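GH26C (Muricauda sp. MAR_2010_75, PDB 6Q78) probably hydrolyses beta-1,4-mannosidic linkages in mannan-type polysaccharides, as a glycoside hydrolase of family 26. Local coordinates at residues Q135-I140 with A204-S209; D142-A147 with L152-C157. All coordinates share one frame; numbering follows the deposited sequence.

In the fold
From the N terminus, the chain runs up strand 112-116, crosses to helix 132-150 on the outside of the barrel, and turns straight back into strand 153-157. Interaction 2 closes that short turn, holding residues 142-147 of the helix against residues 152-157 of the strand. Interaction 1 closes a much wider loop: residues 135-140, two turns earlier on the same helix, wait for residues 204-209 near the C-terminal end of helix 193-208, so interaction 2 lies within its span. One contact fastens a helix to the barrel wall, the other fastens two outer helices together. They meet at Phe-156, whose CZ packs against Ile-140 and Phe-206.

Interaction 1: residues Q135-I140 with A204-S209; sequences QQENQI and ASFTKS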
ATOM      1  N   GLN A 135      11.349  18.874  -4.469  1.00  9.17           N
ATOM      2  CA  GLN A 135      11.268  18.428  -5.859  1.00  9.18           C
ATOM      3  C   GLN A 135      10.710  17.016  -5.939  1.00  8.59           C
ATOM      4  O   GLN A 135       9.905  16.707  -6.846  1.00  9.51           O
ATOM      5  CB  GLN A 135      12.650  18.507  -6.519  1.00  9.71           C
ATOM      6  CG  GLN A 135      13.126  19.939  -6.696  1.00 10.40           C
ATOM      7  CD  GLN A 135      14.578  20.014  -7.090  1.00 19.61           C
ATOM      8  OE1 GLN A 135      15.184  19.002  -7.446  1.00 18.86           O
ATOM      9  NE2 GLN A 135      15.157  21.222  -7.017  1.00 16.81           N
ATOM     10  N   GLN A 136      11.105  16.127  -5.010  1.00  8.31           N
ATOM     11  CA  GLN A 136      10.544  14.767  -5.003  1.00  7.82           C
ATOM     12  C   GLN A 136       9.061  14.807  -4.677  1.00  8.02           C
ATOM     13  O   GLN A 136       8.268  14.103  -5.313  1.00  8.39           O
ATOM     14  CB  GLN A 136      11.299  13.888  -3.997  1.00  7.94           C
ATOM     15  CG  GLN A 136      12.814  13.735  -4.357  1.00 10.64           C
ATOM     16  CD  GLN A 136      12.996  13.164  -5.754  1.00 17.40           C
ATOM     17  OE1 GLN A 136      12.643  12.012  -6.009  1.00 26.15           O
ATOM     18  NE2 GLN A 136      13.484  13.979  -6.670  1.00 24.42           N
ATOM     19  N   GLU A 137       8.679  15.615  -3.687  1.00  7.48           N
ATOM     20  CA  GLU A 137       7.275  15.792  -3.314  1.00  7.77           C
ATOM     21  C   GLU A 137       6.453  16.224  -4.518  1.00  7.81           C
ATOM     22  O   GLU A 137       5.358  15.686  -4.769  1.00  7.67           O
ATOM     23  CB  GLU A 137       7.206  16.861  -2.221  1.00  8.49           C
ATOM     24  CG  GLU A 137       5.786  17.310  -1.937  1.00  8.94           C
ATOM     25  CD  GLU A 137       5.730  18.324  -0.814  1.00 13.09           C
ATOM     26  OE1 GLU A 137       6.580  18.246   0.088  1.00 12.92           O
ATOM     27  OE2 GLU A 137       4.817  19.188  -0.806  1.00 12.77           O
ATOM     28  N   ASN A 138       6.974  17.164  -5.294  1.00  7.81           N
ATOM     29  CA  ASN A 138       6.223  17.672  -6.440  1.00  8.02           C
ATOM     30  C   ASN A 138       6.111  16.639  -7.544  1.00  7.86           C
ATOM     31  O   ASN A 138       5.071  16.562  -8.232  1.00  9.53           O
ATOM     32  CB  ASN A 138       6.929  18.906  -6.972  1.00 11.58           C
ATOM     33  CG  ASN A 138       6.123  19.625  -7.980  0.61 16.70           C
ATOM     34  OD1 ASN A 138       5.147  20.296  -7.638  0.60 15.08           O
ATOM     35  ND2 ASN A 138       6.522  19.512  -9.242  0.66 21.17           N
ATOM     36  N   GLN A 139       7.169  15.848  -7.749  1.00  7.82           N
ATOM     37  CA  GLN A 139       7.072  14.762  -8.716  1.00  7.70           C
ATOM     38  C   GLN A 139       6.067  13.693  -8.268  1.00  7.71           C
ATOM     39  O   GLN A 139       5.285  13.183  -9.092  1.00  8.14           O
ATOM     40  CB  GLN A 139       8.447  14.126  -8.945  1.00 11.14           C
ATOM     41  CG  GLN A 139       8.322  13.052 -10.095  0.92 14.45           C
ATOM     42  CD  GLN A 139       7.875  13.689 -11.423  0.47 11.43           C
ATOM     43  OE1 GLN A 139       6.751  13.441 -11.949  0.57 12.92           O
ATOM     44  NE2 GLN A 139       8.733  14.524 -11.963  0.74 22.21           N
ATOM     45  N   ILE A 140       6.047  13.353  -6.969  1.00  6.92           N
ATOM     46  CA  ILE A 140       5.028  12.442  -6.450  1.00  6.54           C
ATOM     47  C   ILE A 140       3.645  13.009  -6.706  1.00  7.30           C
ATOM     48  O   ILE A 140       2.738  12.311  -7.203  1.00  7.90           O
ATOM     49  CB  ILE A 140       5.262  12.178  -4.950  1.00  6.42           C
ATOM     50  CG1 ILE A 140       6.535  11.368  -4.762  1.00  7.67           C
ATOM     51  CG2 ILE A 140       4.046  11.413  -4.377  1.00  8.27           C
ATOM     52  CD1 ILE A 140       7.100  11.447  -3.312  1.00  8.14           C
ATOM     53  N   ALA A 204      -1.432  15.839   5.965  1.00  7.72           N
ATOM     54  CA  ALA A 204      -2.788  16.327   5.713  1.00  8.27           C
ATOM     55  C   ALA A 204      -2.802  17.440   4.680  1.00  8.41           C
ATOM     56  O   ALA A 204      -3.665  17.443   3.788  1.00  9.85           O
ATOM     57  CB  ALA A 204      -3.415  16.804   7.022  1.00  9.97           C
ATOM     58  N   SER A 205      -1.882  18.411   4.784  1.00  9.86           N
ATOM     59  CA  SER A 205      -1.890  19.509   3.828  1.00  8.61           C
ATOM     60  C   SER A 205      -1.550  19.002   2.431  1.00 11.13           C
ATOM     61  O   SER A 205      -2.176  19.423   1.440  1.00 10.24           O
ATOM     62  CB  SER A 205      -0.964  20.643   4.276  1.00 13.10           C
ATOM     63  OG  SER A 205       0.378  20.243   4.228  1.00 26.70           O
ATOM     64  N   PHE A 206      -0.611  18.056   2.325  1.00  9.68           N
ATOM     65  CA  PHE A 206      -0.329  17.487   1.012  1.00  8.33           C
ATOM     66  C   PHE A 206      -1.555  16.763   0.483  1.00  9.98           C
ATOM     67  O   PHE A 206      -1.930  16.915  -0.695  1.00  9.76           O
ATOM     68  CB  PHE A 206       0.869  16.520   1.102  1.00  7.02           C
ATOM     69  CG  PHE A 206       1.202  15.840  -0.193  1.00  6.77           C
ATOM     70  CD1 PHE A 206       0.608  14.635  -0.538  1.00  7.37           C
ATOM     71  CD2 PHE A 206       2.079  16.434  -1.093  1.00  9.68           C
ATOM     72  CE1 PHE A 206       0.938  14.009  -1.736  1.00  9.68           C
ATOM     73  CE2 PHE A 206       2.381  15.825  -2.302  1.00  7.60           C
ATOM     74  CZ  PHE A 206       1.824  14.626  -2.626  1.00  8.23           C
ATOM     75  N   THR A 207      -2.152  15.914   1.322  1.00  7.09           N
ATOM     76  CA  THR A 207      -3.279  15.105   0.852  1.00  8.22           C
ATOM     77  C   THR A 207      -4.469  15.978   0.436  1.00  8.45           C
ATOM     78  O   THR A 207      -5.125  15.709  -0.591  1.00  8.75           O
ATOM     79  CB  THR A 207      -3.662  14.131   1.962  1.00  7.06           C
ATOM     80  OG1 THR A 207      -2.566  13.239   2.218  1.00  7.50           O
ATOM     81  CG2 THR A 207      -4.880  13.278   1.564  1.00  9.96           C
ATOM     82  N   LYS A 208      -4.765  17.036   1.203  1.00  9.12           N
ATOM     83  CA  LYS A 208      -5.889  17.903   0.849  1.00 12.48           C
ATOM     84  C   LYS A 208      -5.586  18.796  -0.340  1.00 11.74           C
ATOM     85  O   LYS A 208      -6.513  19.456  -0.835  1.00 19.75           O
ATOM     86  CB  LYS A 208      -6.241  18.788   2.018  1.00 14.05           C
ATOM     87  CG  LYS A 208      -6.836  18.075   3.174  1.00 15.52           C
ATOM     88  CD  LYS A 208      -7.080  19.136   4.254  1.00 21.67           C
ATOM     89  CE  LYS A 208      -7.715  18.590   5.434  1.00 24.19           C
ATOM     90  NZ  LYS A 208      -7.965  19.768   6.330  1.00 30.82           N
ATOM     91  N   SER A 209      -4.341  18.818  -0.819  1.00  9.59           N
ATOM     92  CA  SER A 209      -3.956  19.598  -1.985  1.00 13.51           C
ATOM     93  C   SER A 209      -4.160  18.833  -3.280  1.00 13.57           C
ATOM     94  O   SER A 209      -4.000  19.426  -4.349  1.00 14.86           O
ATOM     95  CB  SER A 209      -2.476  20.025  -1.923  1.00 13.56           C
ATOM     96  OG  SER A 209      -1.601  19.011  -2.417  1.00 12.71           O
TER
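Phe-206 reaches across from helix 193-208 and brings its ring obliquely against CG of Glu-137 on helix 132-150. The closest touch is Glu-137 CG to Phe-206 CE2, 3.7 Å, and CG lies nearly as close to the neighbouring ring carbon, CD2. With CG anti to the backbone N (chi1 169°) and the chain extended beyond it, Glu-137 passes alongside the ring; the two side chains run past each other in opposite directions, which brings the carboxylate beside CD2. There the carboxylate plane stands almost square to the ring, 86° apart, with Glu-137 OE2 3.9 Å from Phe-206 CD2. Its polar business lies elsewhere: OE1 forms a salt bridge with Lys-202 and accepts a hydrogen bond from Asn-125, two partners that probably favour the charged form in this buried setting. In the TIM barrel of family 26, this is packing between two helices of the outer layer, which pack outside strand 153-157. Ile-140 adds a looser apolar contact at the far end of the ring, its CG2 lying 4.3 Å from Phe-206 CZ. Behind the ring, the carbonyl oxygen of Phe-206 takes two donors from Ser-209, the backbone N and the hydroxyl, with Ser-209 OG at 2.7 Å from Phe-206 O and tilted 20° from the carbonyl plane.

Interaction 2: residues D142-A147 with L152-C157; sequences DDVLRA and LVNVFC
Val-144 and Asn-154 press together where helix 132-150 lies over strand 153-157. The valine offers both methyls to the amide: its CG2 sits 3.5 Å from Asn-154 OD1, and CG1 lies against the amide carbon. From the next turn, Ala-147 brings CB to 3.6 Å from the same Asn-154 OD1, so this oxygen is hemmed in by aliphatic carbon. The amide's other end makes a weak hydrogen bond, Asn-154 ND2 to Val-144 O at 3.4 Å. The CG of Asn-154 lies anti to its own carbonyl carbon (chi1 -76°), which carries the amide out to the helix. With an alanine here, the Val-144 methyls would probably lose the amide they pack on and Val-144 O its weak side-chain donor, leaving a gap between helix and strand. This is the returning half of a beta-alpha-beta unit of the TIM barrel: the axes of 142-147 and 153-157 come within 8.5 Å, their directions 148° apart. At the turn, Leu-152 N donates to Ala-147 O over 2.9 Å, coming from above the carbonyl plane, while Ala-147 CB and Leu-152 CB sit 3.9 Å apart. Further along the strand, Phe-156 CZ meets Val-144 CG2 at 3.7 Å. Beyond this tight face the contact ends: Leu-145, partly exposed, points away from the strand and touches Val-218, and Arg-146 on the flank, also partly exposed, makes a cation-pi contact with Phe-89.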
ATOM      1  N   ASP A 142       2.626  15.138  -8.977  1.00  7.88           N
ATOM      2  CA  ASP A 142       2.293  15.055 -10.402  1.00  7.66           C
ATOM      3  C   ASP A 142       1.942  13.619 -10.818  1.00  7.46           C
ATOM      4  O   ASP A 142       0.988  13.412 -11.583  1.00  8.13           O
ATOM      5  CB  ASP A 142       3.470  15.532 -11.226  1.00 10.57           C
ATOM      6  CG  ASP A 142       3.639  17.054 -11.201  1.00 15.99           C
ATOM      7  OD1 ASP A 142       2.761  17.779 -10.649  1.00 19.67           O
ATOM      8  OD2 ASP A 142       4.655  17.519 -11.739  1.00 21.53           O
ATOM      9  N   ASP A 143       2.668  12.618 -10.308  1.00  8.81           N
ATOM     10  CA  ASP A 143       2.381  11.230 -10.692  1.00  6.94           C
ATOM     11  C   ASP A 143       1.045  10.767 -10.114  1.00  6.68           C
ATOM     12  O   ASP A 143       0.285  10.053 -10.793  1.00  7.03           O
ATOM     13  CB  ASP A 143       3.509  10.305 -10.199  1.00  7.70           C
ATOM     14  CG  ASP A 143       4.796  10.443 -10.994  1.00  9.90           C
ATOM     15  OD1 ASP A 143       5.836   9.830 -10.563  1.00 11.57           O
ATOM     16  OD2 ASP A 143       4.802  11.153 -12.010  1.00 14.70           O
ATOM     17  N   VAL A 144       0.721  11.197  -8.882  1.00  6.50           N
ATOM     18  CA  VAL A 144      -0.554  10.835  -8.262  1.00  6.37           C
ATOM     19  C   VAL A 144      -1.728  11.469  -9.014  1.00  7.65           C
ATOM     20  O   VAL A 144      -2.771  10.818  -9.226  1.00  7.87           O
ATOM     21  CB  VAL A 144      -0.516  11.232  -6.774  1.00  6.69           C
ATOM     22  CG1 VAL A 144      -1.928  11.233  -6.117  1.00  8.63           C
ATOM     23  CG2 VAL A 144       0.388  10.247  -6.020  1.00  8.24           C
ATOM     24  N   LEU A 145      -1.594  12.746  -9.397  1.00  6.97           N
ATOM     25  CA  LEU A 145      -2.671  13.388 -10.146  1.00  7.36           C
ATOM     26  C   LEU A 145      -2.831  12.749 -11.512  1.00  7.53           C
ATOM     27  O   LEU A 145      -3.976  12.549 -11.974  1.00  9.06           O
ATOM     28  CB  LEU A 145      -2.437  14.895 -10.292  1.00  7.74           C
ATOM     29  CG  LEU A 145      -2.357  15.693  -8.993  1.00 12.99           C
ATOM     30  CD1 LEU A 145      -2.061  17.179  -9.342  1.00 13.06           C
ATOM     31  CD2 LEU A 145      -3.669  15.592  -8.229  1.00 19.02           C
ATOM     32  N   ARG A 146      -1.709  12.416 -12.179  1.00  7.56           N
ATOM     33  CA  ARG A 146      -1.758  11.681 -13.447  1.00  8.51           C
ATOM     34  C   ARG A 146      -2.488  10.356 -13.265  1.00  9.34           C
ATOM     35  O   ARG A 146      -3.380   9.988 -14.056  1.00  8.47           O
ATOM     36  CB  ARG A 146      -0.322  11.415 -13.914  1.00 11.30           C
ATOM     37  CG  ARG A 146      -0.139  10.332 -15.009  1.00 13.10           C
ATOM     38  CD  ARG A 146       1.323  10.320 -15.455  1.00 17.61           C
ATOM     39  NE  ARG A 146       1.683   9.217 -16.326  1.00 20.51           N
ATOM     40  CZ  ARG A 146       2.934   8.953 -16.684  1.00 20.60           C
ATOM     41  NH1 ARG A 146       3.927   9.703 -16.216  1.00 22.85           N
ATOM     42  NH2 ARG A 146       3.194   7.931 -17.495  1.00 30.00           N
ATOM     43  N   ALA A 147      -2.135   9.622 -12.205  1.00  7.36           N
ATOM     44  CA  ALA A 147      -2.796   8.345 -11.951  1.00  6.97           C
ATOM     45  C   ALA A 147      -4.297   8.536 -11.761  1.00  7.10           C
ATOM     46  O   ALA A 147      -5.110   7.812 -12.363  1.00  7.87           O
ATOM     47  CB  ALA A 147      -2.175   7.666 -10.716  1.00  9.33           C
ATOM     48  N   LEU A 152      -6.602   5.366 -12.070  1.00  7.89           N
ATOM     49  CA  LEU A 152      -5.887   4.432 -11.215  1.00  8.31           C
ATOM     50  C   LEU A 152      -6.190   4.709  -9.757  1.00  6.83           C
ATOM     51  O   LEU A 152      -6.604   5.806  -9.377  1.00  7.39           O
ATOM     52  CB  LEU A 152      -4.375   4.562 -11.392  1.00  9.23           C
ATOM     53  CG  LEU A 152      -3.718   3.916 -12.620  1.00  9.52           C
ATOM     54  CD1 LEU A 152      -4.246   4.439 -13.934  1.00 11.00           C
ATOM     55  CD2 LEU A 152      -2.218   4.091 -12.523  1.00  6.96           C
ATOM     56  N   VAL A 153      -5.952   3.681  -8.927  1.00  7.03           N
ATOM     57  CA  VAL A 153      -5.997   3.786  -7.470  1.00  6.48           C
ATOM     58  C   VAL A 153      -4.616   4.211  -6.982  1.00  6.18           C
ATOM     59  O   VAL A 153      -3.602   3.753  -7.493  1.00  6.91           O
ATOM     60  CB  VAL A 153      -6.390   2.421  -6.893  1.00  8.00           C
ATOM     61  CG1 VAL A 153      -6.352   2.405  -5.381  1.00  8.07           C
ATOM     62  CG2 VAL A 153      -7.769   1.988  -7.401  1.00 10.76           C
ATOM     63  N   ASN A 154      -4.569   5.060  -5.948  1.00  7.48           N
ATOM     64  CA  ASN A 154      -3.311   5.515  -5.335  1.00  7.57           C
ATOM     65  C   ASN A 154      -3.206   5.010  -3.902  1.00  7.80           C
ATOM     66  O   ASN A 154      -4.127   5.204  -3.107  1.00  7.21           O
ATOM     67  CB  ASN A 154      -3.233   7.052  -5.308  1.00  7.36           C
ATOM     68  CG  ASN A 154      -2.912   7.655  -6.653  1.00  6.75           C
ATOM     69  OD1 ASN A 154      -1.753   7.634  -7.097  1.00  8.17           O
ATOM     70  ND2 ASN A 154      -3.917   8.203  -7.315  1.00  8.59           N
ATOM     71  N   VAL A 155      -2.069   4.403  -3.571  1.00  5.91           N
ATOM     72  CA  VAL A 155      -1.763   3.939  -2.221  1.00  5.55           C
ATOM     73  C   VAL A 155      -0.468   4.613  -1.773  1.00  7.45           C
ATOM     74  O   VAL A 155       0.496   4.663  -2.545  1.00  8.54           O
ATOM     75  CB  VAL A 155      -1.631   2.403  -2.181  1.00  7.34           C
ATOM     76  CG1 VAL A 155      -1.462   1.943  -0.720  1.00  9.93           C
ATOM     77  CG2 VAL A 155      -2.818   1.740  -2.827  1.00 15.64           C
ATOM     78  N   PHE A 156      -0.440   5.132  -0.537  1.00  6.40           N
ATOM     79  CA  PHE A 156       0.785   5.663   0.069  1.00  5.39           C
ATOM     80  C   PHE A 156       1.197   4.862   1.287  1.00  6.43           C
ATOM     81  O   PHE A 156       0.380   4.660   2.202  1.00  7.87           O
ATOM     82  CB  PHE A 156       0.588   7.093   0.582  1.00  5.69           C
ATOM     83  CG  PHE A 156       0.767   8.170  -0.455  1.00  6.34           C
ATOM     84  CD1 PHE A 156      -0.203   8.368  -1.455  1.00  7.98           C
ATOM     85  CD2 PHE A 156       1.901   8.966  -0.446  1.00  6.23           C
ATOM     86  CE1 PHE A 156      -0.053   9.385  -2.416  1.00  7.96           C
ATOM     87  CE2 PHE A 156       2.037  10.012  -1.389  1.00  6.19           C
ATOM     88  CZ  PHE A 156       1.052  10.215  -2.363  1.00  6.05           C
ATOM     89  N   CYS A 157       2.463   4.449   1.316  1.00  5.64           N
ATOM     90  CA  CYS A 157       3.110   3.983   2.535  1.00  5.62           C
ATOM     91  C   CYS A 157       3.930   5.152   3.080  1.00  6.44           C
ATOM     92  O   CYS A 157       3.893   6.266   2.540  1.00  6.67           O
ATOM     93  CB  CYS A 157       3.944   2.718   2.280  1.00  6.43           C
ATOM     94  SG  CYS A 157       5.336   2.986   1.126  1.00  9.77           S
TER